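Local coordinates for NO-binding heme-dependent sensor protein (Shewanella oneidensis, PDB 4U9B), which binds heme and nitric oxide, and probably acts in signalling as an H-NOX gas sensor, at residues G3-V8 with N75-R80; A129-S134 with H171-I176. All blocks are in the same frame, centred on the assembly; numbering follows the deposited sequence.

Contact 1 (G3-V8 with N75-R80). With HEM (protoporphyrin IX containing Fe), chain B.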
loop_
_atom_site.group_PDB
_atom_site.type_symbol
_atom_site.label_atom_id
_atom_site.label_comp_id
_atom_site.label_asym_id
_atom_site.label_seq_id
_atom_site.Cartn_x
_atom_site.Cartn_y
_atom_site.Cartn_z
ATOM N N GLY A 3 5.756 -1.844 -11.448
ATOM C CA GLY A 3 7.133 -1.880 -10.996
ATOM C C GLY A 3 7.442 -0.901 -9.881
ATOM O O GLY A 3 8.334 -1.152 -9.074
ATOM N N ILE A 4 6.715 0.213 -9.829
ATOM C CA ILE A 4 6.956 1.214 -8.793
ATOM C C ILE A 4 6.806 0.585 -7.411
ATOM O O ILE A 4 7.566 0.890 -6.496
ATOM C CB ILE A 4 6.004 2.434 -8.920
ATOM C CG1 ILE A 4 6.207 3.388 -7.741
ATOM C CG2 ILE A 4 4.547 1.998 -8.988
ATOM C CD1 ILE A 4 5.680 4.794 -7.986
ATOM N N ILE A 5 5.844 -0.318 -7.271
ATOM C CA ILE A 5 5.623 -0.985 -5.995
ATOM C C ILE A 5 6.847 -1.821 -5.636
ATOM O O ILE A 5 7.310 -1.799 -4.496
ATOM C CB ILE A 5 4.370 -1.880 -6.033
ATOM C CG1 ILE A 5 3.144 -1.069 -6.480
ATOM C CG2 ILE A 5 4.129 -2.524 -4.672
ATOM C CD1 ILE A 5 2.806 0.118 -5.590
ATOM N N PHE A 6 7.372 -2.545 -6.619
ATOM C CA PHE A 6 8.591 -3.320 -6.433
ATOM C C PHE A 6 9.787 -2.419 -6.149
ATOM O O PHE A 6 10.658 -2.773 -5.362
ATOM C CB PHE A 6 8.882 -4.179 -7.666
ATOM C CG PHE A 6 7.909 -5.297 -7.871
ATOM C CD1 PHE A 6 8.128 -6.536 -7.291
ATOM C CD2 PHE A 6 6.778 -5.115 -8.644
ATOM C CE1 PHE A 6 7.237 -7.572 -7.485
ATOM C CE2 PHE A 6 5.881 -6.144 -8.837
ATOM C CZ PHE A 6 6.110 -7.375 -8.256
ATOM N N ASN A 7 9.834 -1.258 -6.795
ATOM C CA ASN A 7 10.940 -0.331 -6.582
ATOM C C ASN A 7 10.977 0.165 -5.143
ATOM O O ASN A 7 12.048 0.260 -4.544
ATOM C CB ASN A 7 10.849 0.864 -7.537
ATOM C CG ASN A 7 11.081 0.481 -8.986
ATOM O OD1 ASN A 7 11.718 -0.537 -9.287
ATOM N ND2 ASN A 7 10.570 1.300 -9.896
ATOM N N VAL A 8 9.813 0.486 -4.586
ATOM C CA VAL A 8 9.759 0.950 -3.207
ATOM C C VAL A 8 10.076 -0.213 -2.268
ATOM O O VAL A 8 10.723 -0.024 -1.240
ATOM C CB VAL A 8 8.386 1.565 -2.860
ATOM C CG1 VAL A 8 8.358 2.020 -1.413
ATOM C CG2 VAL A 8 8.089 2.745 -3.776
ATOM N N ASN A 75 5.325 7.250 1.509
ATOM C CA ASN A 75 6.368 8.207 1.174
ATOM C C ASN A 75 7.006 7.872 -0.169
ATOM O O ASN A 75 7.394 8.765 -0.921
ATOM C CB ASN A 75 7.435 8.240 2.265
ATOM C CG ASN A 75 6.843 8.390 3.649
ATOM O OD1 ASN A 75 6.281 7.442 4.204
ATOM N ND2 ASN A 75 6.970 9.581 4.220
ATOM N N GLY A 76 7.109 6.580 -0.463
ATOM C CA GLY A 76 7.664 6.127 -1.724
ATOM C C GLY A 76 6.823 6.600 -2.892
ATOM O O GLY A 76 7.349 7.006 -3.926
ATOM N N LEU A 77 5.506 6.551 -2.717
ATOM C CA LEU A 77 4.577 7.016 -3.739
ATOM C C LEU A 77 4.524 8.538 -3.773
ATOM O O LEU A 77 4.507 9.144 -4.845
ATOM C CB LEU A 77 3.178 6.451 -3.488
ATOM C CG LEU A 77 3.021 4.942 -3.663
ATOM C CD1 LEU A 77 1.683 4.481 -3.105
ATOM C CD2 LEU A 77 3.152 4.560 -5.128
ATOM N N ALA A 78 4.498 9.151 -2.594
ATOM C CA ALA A 78 4.440 10.604 -2.489
ATOM C C ALA A 78 5.664 11.251 -3.128
ATOM O O ALA A 78 5.555 12.290 -3.776
ATOM C CB ALA A 78 4.320 11.024 -1.031
ATOM N N SER A 79 6.824 10.628 -2.947
ATOM C CA SER A 79 8.074 11.147 -3.495
ATOM C C SER A 79 8.104 11.100 -5.019
ATOM O O SER A 79 8.613 12.016 -5.667
ATOM C CB SER A 79 9.261 10.359 -2.940
ATOM O OG SER A 79 9.549 10.745 -1.609
ATOM N N ARG A 80 7.564 10.026 -5.582
ATOM C CA ARG A 80 7.581 9.817 -7.026
ATOM C C ARG A 80 6.422 10.529 -7.724
ATOM O O ARG A 80 6.490 10.800 -8.924
ATOM C CB ARG A 80 7.547 8.316 -7.337
ATOM C CG ARG A 80 8.822 7.570 -6.941
ATOM C CD ARG A 80 8.593 6.063 -6.893
ATOM N NE ARG A 80 9.827 5.301 -6.705
ATOM C CZ ARG A 80 10.467 5.170 -5.544
ATOM N NH1 ARG A 80 10.009 5.766 -4.452
ATOM N NH2 ARG A 80 11.577 4.446 -5.479
HETATM C CHA HEM B . -1.807 0.287 -5.262
HETATM C CHB HEM B . -4.266 1.868 -1.406
HETATM C CHC HEM B . -2.333 6.260 -1.916
HETATM C CHD HEM B . -0.880 4.981 -6.363
HETATM C C1A HEM B . -2.485 0.307 -4.069
HETATM C C2A HEM B . -2.750 -0.831 -3.211
HETATM C C3A HEM B . -3.426 -0.383 -2.148
HETATM C C4A HEM B . -3.614 1.042 -2.293
HETATM C CMA HEM B . -3.930 -1.214 -0.955
HETATM C CAA HEM B . -2.327 -2.295 -3.475
HETATM C CBA HEM B . -3.123 -2.895 -4.637
HETATM C CGA HEM B . -4.436 -3.510 -4.204
HETATM O O1A HEM B . -5.154 -4.058 -5.087
HETATM O O2A HEM B . -4.784 -3.470 -2.995
HETATM C C1B HEM B . -3.922 3.175 -1.164
HETATM C C2B HEM B . -4.286 3.946 0.004
HETATM C C3B HEM B . -3.760 5.177 -0.139
HETATM C C4B HEM B . -3.031 5.196 -1.395
HETATM C CMB HEM B . -5.159 3.363 1.139
HETATM C CAB HEM B . -3.814 6.405 0.800
HETATM C CBB HEM B . -4.095 6.330 2.105
HETATM C C1C HEM B . -1.769 6.306 -3.175
HETATM C C2C HEM B . -1.094 7.445 -3.755
HETATM C C3C HEM B . -0.691 7.123 -4.990
HETATM C C4C HEM B . -1.094 5.743 -5.234
HETATM C CMC HEM B . -0.895 8.799 -3.043
HETATM C CAC HEM B . 0.080 8.098 -5.918
HETATM C CBC HEM B . 0.263 7.880 -7.225
HETATM C C1D HEM B . -0.902 3.605 -6.431
HETATM C C2D HEM B . -0.277 2.834 -7.481
HETATM C C3D HEM B . -0.565 1.375 -7.139
HETATM C C4D HEM B . -1.338 1.402 -5.920
HETATM C CMD HEM B . 0.523 3.367 -8.685
HETATM C CAD HEM B . -0.124 0.127 -7.922
HETATM C CBD HEM B . -1.180 -0.246 -8.960
HETATM C CGD HEM B . -0.717 -1.474 -9.698
HETATM O O1D HEM B . 0.150 -2.196 -9.147
HETATM O O2D HEM B . -1.211 -1.736 -10.829
HETATM N NA HEM B . -3.021 1.437 -3.474
HETATM N NB HEM B . -3.156 3.961 -1.994
HETATM N NC HEM B . -1.751 5.285 -4.107
HETATM N ND HEM B . -1.515 2.730 -5.534
HETATM FE FE HEM B . -2.537 3.385 -3.879
#
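Arg80 turns its guanidinium back along its own helix and lays one face of it against Val8 of the other. Its NH1 donates to Gly76 O, one turn earlier, with N-H...O at 157° and the acceptor close to the guanidinium plane. The backbone Arg80 N makes only a weak bond to that carbonyl, so the side chain adds a second hold near the end of helix 62-80. Val8 CG2 sits over the guanidinium, 3.6 Å from Arg80 NH1 and offset toward the rim, while NH2 forms a salt bridge with Asp11. Arginine suits this exposed border because its long methylene chain is greasy and its tip is charged. That chain slides past Ile4 in the opposite direction, with Ile4 CD1 tightly packed at 3.4 Å from Arg80 CD. Ile4 CG1 is anti to the backbone N (chi1 175°), which carries it toward the arginine.

The helix segments, whose axes approach to 10.1 Å at 118°, come closest in backbone at Val8 and Gly76. Having no side chain, Gly76 lets Val8 CG2 come within 4.0 Å of its CA. Leu77 divides its branches between protein and cofactor. The Leu77 and Ile4 side chains cross at about a right angle, with Leu77 CD2 3.8 Å from Ile4 CD1, and Leu77 CD1 reaches the heme 3.7 Å from HEM NC. Ile5 CD1 meets the heme at 3.7 Å from HEM CAD. Branched aliphatic residues thus supply an apolar wall for the heme pocket.

Ile5 also touches Leu47 of helix 44-58 and Phe69 of helix 62-80, and Val8 leans on Phe72 and Leu73. The N-terminal helix 3-17 thereby packs against both helices 44-58 and 62-80.

Contact 2 (A129-S134 with H171-I176). With ZN (zinc ion), chain D; HEM (protoporphyrin IX containing Fe), chain B.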
loop_
_atom_site.group_PDB
_atom_site.type_symbol
_atom_site.label_atom_id
_atom_site.label_comp_id
_atom_site.label_asym_id
_atom_site.label_seq_id
_atom_site.Cartn_x
_atom_site.Cartn_y
_atom_site.Cartn_z
ATOM N N ALA A 129 -15.278 6.112 7.231
ATOM C CA ALA A 129 -15.542 4.708 6.933
ATOM C C ALA A 129 -15.009 4.373 5.548
ATOM O O ALA A 129 -15.547 4.830 4.540
ATOM C CB ALA A 129 -17.026 4.412 7.017
ATOM N N LEU A 130 -13.949 3.573 5.509
ATOM C CA LEU A 130 -13.275 3.249 4.261
ATOM C C LEU A 130 -13.489 1.789 3.885
ATOM O O LEU A 130 -12.994 0.886 4.558
ATOM C CB LEU A 130 -11.780 3.554 4.381
ATOM C CG LEU A 130 -11.022 3.743 3.066
ATOM C CD1 LEU A 130 -11.551 4.944 2.287
ATOM C CD2 LEU A 130 -9.539 3.907 3.335
ATOM N N ARG A 131 -14.240 1.566 2.810
ATOM C CA ARG A 131 -14.463 0.221 2.300
ATOM C C ARG A 131 -13.323 -0.158 1.370
ATOM O O ARG A 131 -12.940 0.628 0.505
ATOM C CB ARG A 131 -15.799 0.126 1.563
ATOM C CG ARG A 131 -16.130 -1.274 1.061
ATOM C CD ARG A 131 -17.283 -1.257 0.068
ATOM N NE ARG A 131 -17.645 -2.602 -0.381
ATOM C CZ ARG A 131 -17.109 -3.228 -1.427
ATOM N NH1 ARG A 131 -16.168 -2.643 -2.163
ATOM N NH2 ARG A 131 -17.515 -4.451 -1.741
ATOM N N TYR A 132 -12.788 -1.361 1.555
ATOM C CA TYR A 132 -11.718 -1.880 0.716
ATOM C C TYR A 132 -12.118 -3.224 0.120
ATOM O O TYR A 132 -12.632 -4.095 0.819
ATOM C CB TYR A 132 -10.424 -2.027 1.521
ATOM C CG TYR A 132 -9.321 -2.746 0.778
ATOM C CD1 TYR A 132 -9.216 -4.130 0.819
ATOM C CD2 TYR A 132 -8.381 -2.040 0.039
ATOM C CE1 TYR A 132 -8.216 -4.789 0.140
ATOM C CE2 TYR A 132 -7.371 -2.695 -0.644
ATOM C CZ TYR A 132 -7.295 -4.069 -0.590
ATOM O OH TYR A 132 -6.292 -4.732 -1.266
ATOM N N SER A 133 -11.882 -3.379 -1.178
ATOM C CA SER A 133 -12.086 -4.654 -1.860
ATOM C C SER A 133 -11.030 -4.818 -2.946
ATOM O O SER A 133 -10.756 -3.875 -3.685
ATOM C CB SER A 133 -13.485 -4.722 -2.470
ATOM O OG SER A 133 -13.795 -6.039 -2.870
ATOM N N SER A 134 -10.441 -6.007 -3.044
ATOM C CA SER A 134 -9.435 -6.273 -4.071
ATOM C C SER A 134 -9.083 -7.759 -4.173
ATOM O O SER A 134 -8.982 -8.437 -3.154
ATOM C CB SER A 134 -8.161 -5.477 -3.785
ATOM O OG SER A 134 -7.140 -5.817 -4.705
ATOM N N HIS A 171 -15.283 -7.933 1.534
ATOM C CA HIS A 171 -14.708 -6.598 1.621
ATOM C C HIS A 171 -14.150 -6.374 3.016
ATOM O O HIS A 171 -14.452 -7.131 3.942
ATOM C CB HIS A 171 -15.757 -5.527 1.309
ATOM C CG HIS A 171 -16.800 -5.382 2.374
ATOM N ND1 HIS A 171 -17.900 -6.207 2.454
ATOM C CD2 HIS A 171 -16.902 -4.516 3.410
ATOM C CE1 HIS A 171 -18.639 -5.852 3.491
ATOM N NE2 HIS A 171 -18.054 -4.831 4.089
ATOM N N CYS A 172 -13.336 -5.333 3.155
ATOM C CA CYS A 172 -12.886 -4.870 4.461
ATOM C C CYS A 172 -13.509 -3.519 4.755
ATOM O O CYS A 172 -13.797 -2.745 3.842
ATOM C CB CYS A 172 -11.365 -4.751 4.521
ATOM S SG CYS A 172 -10.477 -6.238 4.054
ATOM N N MET A 173 -13.704 -3.249 6.038
ATOM C CA MET A 173 -14.187 -1.959 6.503
ATOM C C MET A 173 -13.193 -1.395 7.503
ATOM O O MET A 173 -13.010 -1.943 8.591
ATOM C CB MET A 173 -15.571 -2.092 7.139
ATOM C CG MET A 173 -16.214 -0.764 7.504
ATOM S SD MET A 173 -16.337 0.377 6.106
ATOM C CE MET A 173 -17.240 -0.629 4.933
ATOM N N LEU A 174 -12.528 -0.315 7.106
ATOM C CA LEU A 174 -11.561 0.359 7.956
ATOM C C LEU A 174 -12.153 1.665 8.463
ATOM O O LEU A 174 -12.360 2.602 7.692
ATOM C CB LEU A 174 -10.257 0.623 7.197
ATOM C CG LEU A 174 -9.334 -0.585 6.986
ATOM C CD1 LEU A 174 -9.966 -1.619 6.073
ATOM C CD2 LEU A 174 -7.991 -0.141 6.431
ATOM N N ILE A 175 -12.441 1.711 9.758
ATOM C CA ILE A 175 -12.953 2.921 10.384
ATOM C C ILE A 175 -11.781 3.717 10.931
ATOM O O ILE A 175 -11.053 3.248 11.806
ATOM C CB ILE A 175 -13.949 2.611 11.518
ATOM C CG1 ILE A 175 -15.074 1.703 11.011
ATOM C CG2 ILE A 175 -14.513 3.902 12.107
ATOM C CD1 ILE A 175 -15.826 2.240 9.805
ATOM N N ILE A 176 -11.608 4.920 10.401
ATOM C CA ILE A 176 -10.510 5.790 10.787
ATOM C C ILE A 176 -11.011 6.900 11.705
ATOM O O ILE A 176 -11.906 7.665 11.337
ATOM C CB ILE A 176 -9.833 6.417 9.553
ATOM C CG1 ILE A 176 -9.467 5.334 8.531
ATOM C CG2 ILE A 176 -8.586 7.196 9.961
ATOM C CD1 ILE A 176 -9.322 5.860 7.125
HETATM ZN ZN ZN D . -9.020 -6.717 5.780
HETATM C CHA HEM B . -1.807 0.287 -5.262
HETATM C CHB HEM B . -4.266 1.868 -1.406
HETATM C CHC HEM B . -2.333 6.260 -1.916
HETATM C CHD HEM B . -0.880 4.981 -6.363
HETATM C C1A HEM B . -2.485 0.307 -4.069
HETATM C C2A HEM B . -2.750 -0.831 -3.211
HETATM C C3A HEM B . -3.426 -0.383 -2.148
HETATM C C4A HEM B . -3.614 1.042 -2.293
HETATM C CMA HEM B . -3.930 -1.214 -0.955
HETATM C CAA HEM B . -2.327 -2.295 -3.475
HETATM C CBA HEM B . -3.123 -2.895 -4.637
HETATM C CGA HEM B . -4.436 -3.510 -4.204
HETATM O O1A HEM B . -5.154 -4.058 -5.087
HETATM O O2A HEM B . -4.784 -3.470 -2.995
HETATM C C1B HEM B . -3.922 3.175 -1.164
HETATM C C2B HEM B . -4.286 3.946 0.004
HETATM C C3B HEM B . -3.760 5.177 -0.139
HETATM C C4B HEM B . -3.031 5.196 -1.395
HETATM C CMB HEM B . -5.159 3.363 1.139
HETATM C CAB HEM B . -3.814 6.405 0.800
HETATM C CBB HEM B . -4.095 6.330 2.105
HETATM C C1C HEM B . -1.769 6.306 -3.175
HETATM C C2C HEM B . -1.094 7.445 -3.755
HETATM C C3C HEM B . -0.691 7.123 -4.990
HETATM C C4C HEM B . -1.094 5.743 -5.234
HETATM C CMC HEM B . -0.895 8.799 -3.043
HETATM C CAC HEM B . 0.080 8.098 -5.918
HETATM C CBC HEM B . 0.263 7.880 -7.225
HETATM C C1D HEM B . -0.902 3.605 -6.431
HETATM C C2D HEM B . -0.277 2.834 -7.481
HETATM C C3D HEM B . -0.565 1.375 -7.139
HETATM C C4D HEM B . -1.338 1.402 -5.920
HETATM C CMD HEM B . 0.523 3.367 -8.685
HETATM C CAD HEM B . -0.124 0.127 -7.922
HETATM C CBD HEM B . -1.180 -0.246 -8.960
HETATM C CGD HEM B . -0.717 -1.474 -9.698
HETATM O O1D HEM B . 0.150 -2.196 -9.147
HETATM O O2D HEM B . -1.211 -1.736 -10.829
HETATM N NA HEM B . -3.021 1.437 -3.474
HETATM N NB HEM B . -3.156 3.961 -1.994
HETATM N NC HEM B . -1.751 5.285 -4.107
HETATM N ND HEM B . -1.515 2.730 -5.534
HETATM FE FE HEM B . -2.537 3.385 -3.879
#
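Leu130 with Leu174 and Tyr132 with Cys172 are hydrogen-bonded pairs of two antiparallel strands, each pair joined by two backbone bonds, and the strand directions stand at 155°. The face bearing these four residues is buried. Leu130 CB and Leu174 CB pack 4.3 Å apart, and together with Ile176 they rest on Leu146 of helix 139-152, where aliphatic side chains are well suited. Farther along, Cys172 SG lies 4.1 Å from Tyr132 CD1, an oblique sulfur-aromatic contact, and binds the zinc ion at 2.3 Å. Cys139, His161 and Cys164 complete the metal site.

The opposite face is partly exposed. Ala129 CB meets Ile175 CD1 at 3.7 Å, a short side chain accepting a long one. Met173, bent at both chi2 (56°) and chi3, folds its methyl CE over to Arg131 CB, 3.7 Å away. The extended Arg131 also meets His171, in the loop just before its strand: the side chains cross at about a right angle, with His171 CB over one guanidinium face and the guanidinium and imidazole planes only 18° apart. Arginine fits here by combining an apolar stem with a polar end.

Tyr132, on the strand, and Ser134, just past its end, reach the heme. Tyr132 OH donates to HEM O2A at 2.6 Å, the oxygen lying at the edge of the ring and in its plane, and Ser134 OG donates to HEM O1A at 2.7 Å. Each hydroxyl also has a backbone partner, Leu138 N for the tyrosine and Arg136 N for the serine. With Arg136, whose NE also bonds the heme, they make up the Tyr-x-Ser-x-Arg motif of H-NOX proteins. The two oxygens of one propionate are therefore gripped separately, which fixes its rotation and would favour its ionised form, while the pair Tyr132 and Cys172 puts a heme-bonding and a zinc-binding residue side by side.

How the contacts relate
From the N terminus, helix 3-17 comes first, and contact 1 closes when helix 62-80 returns to it across 66 intervening residues, most of them helical and none in a strand. Contact 2 begins only later, after helix 98-109 with His103, known as an axial iron-binding residue in structures of this protein: strand 128-133 is joined by strand 172-179, enclosing helix 139-152 and strand 156-163. The two closures run in series, neither nesting nor crossing. The centres of contact 1 and contact 2 are about 23 Å apart, on opposite sides of the chain's centre. Heme is what they share: contact 1 reaches it from the N-terminal helices, contact 2 from the central strands of the C-terminal sheet.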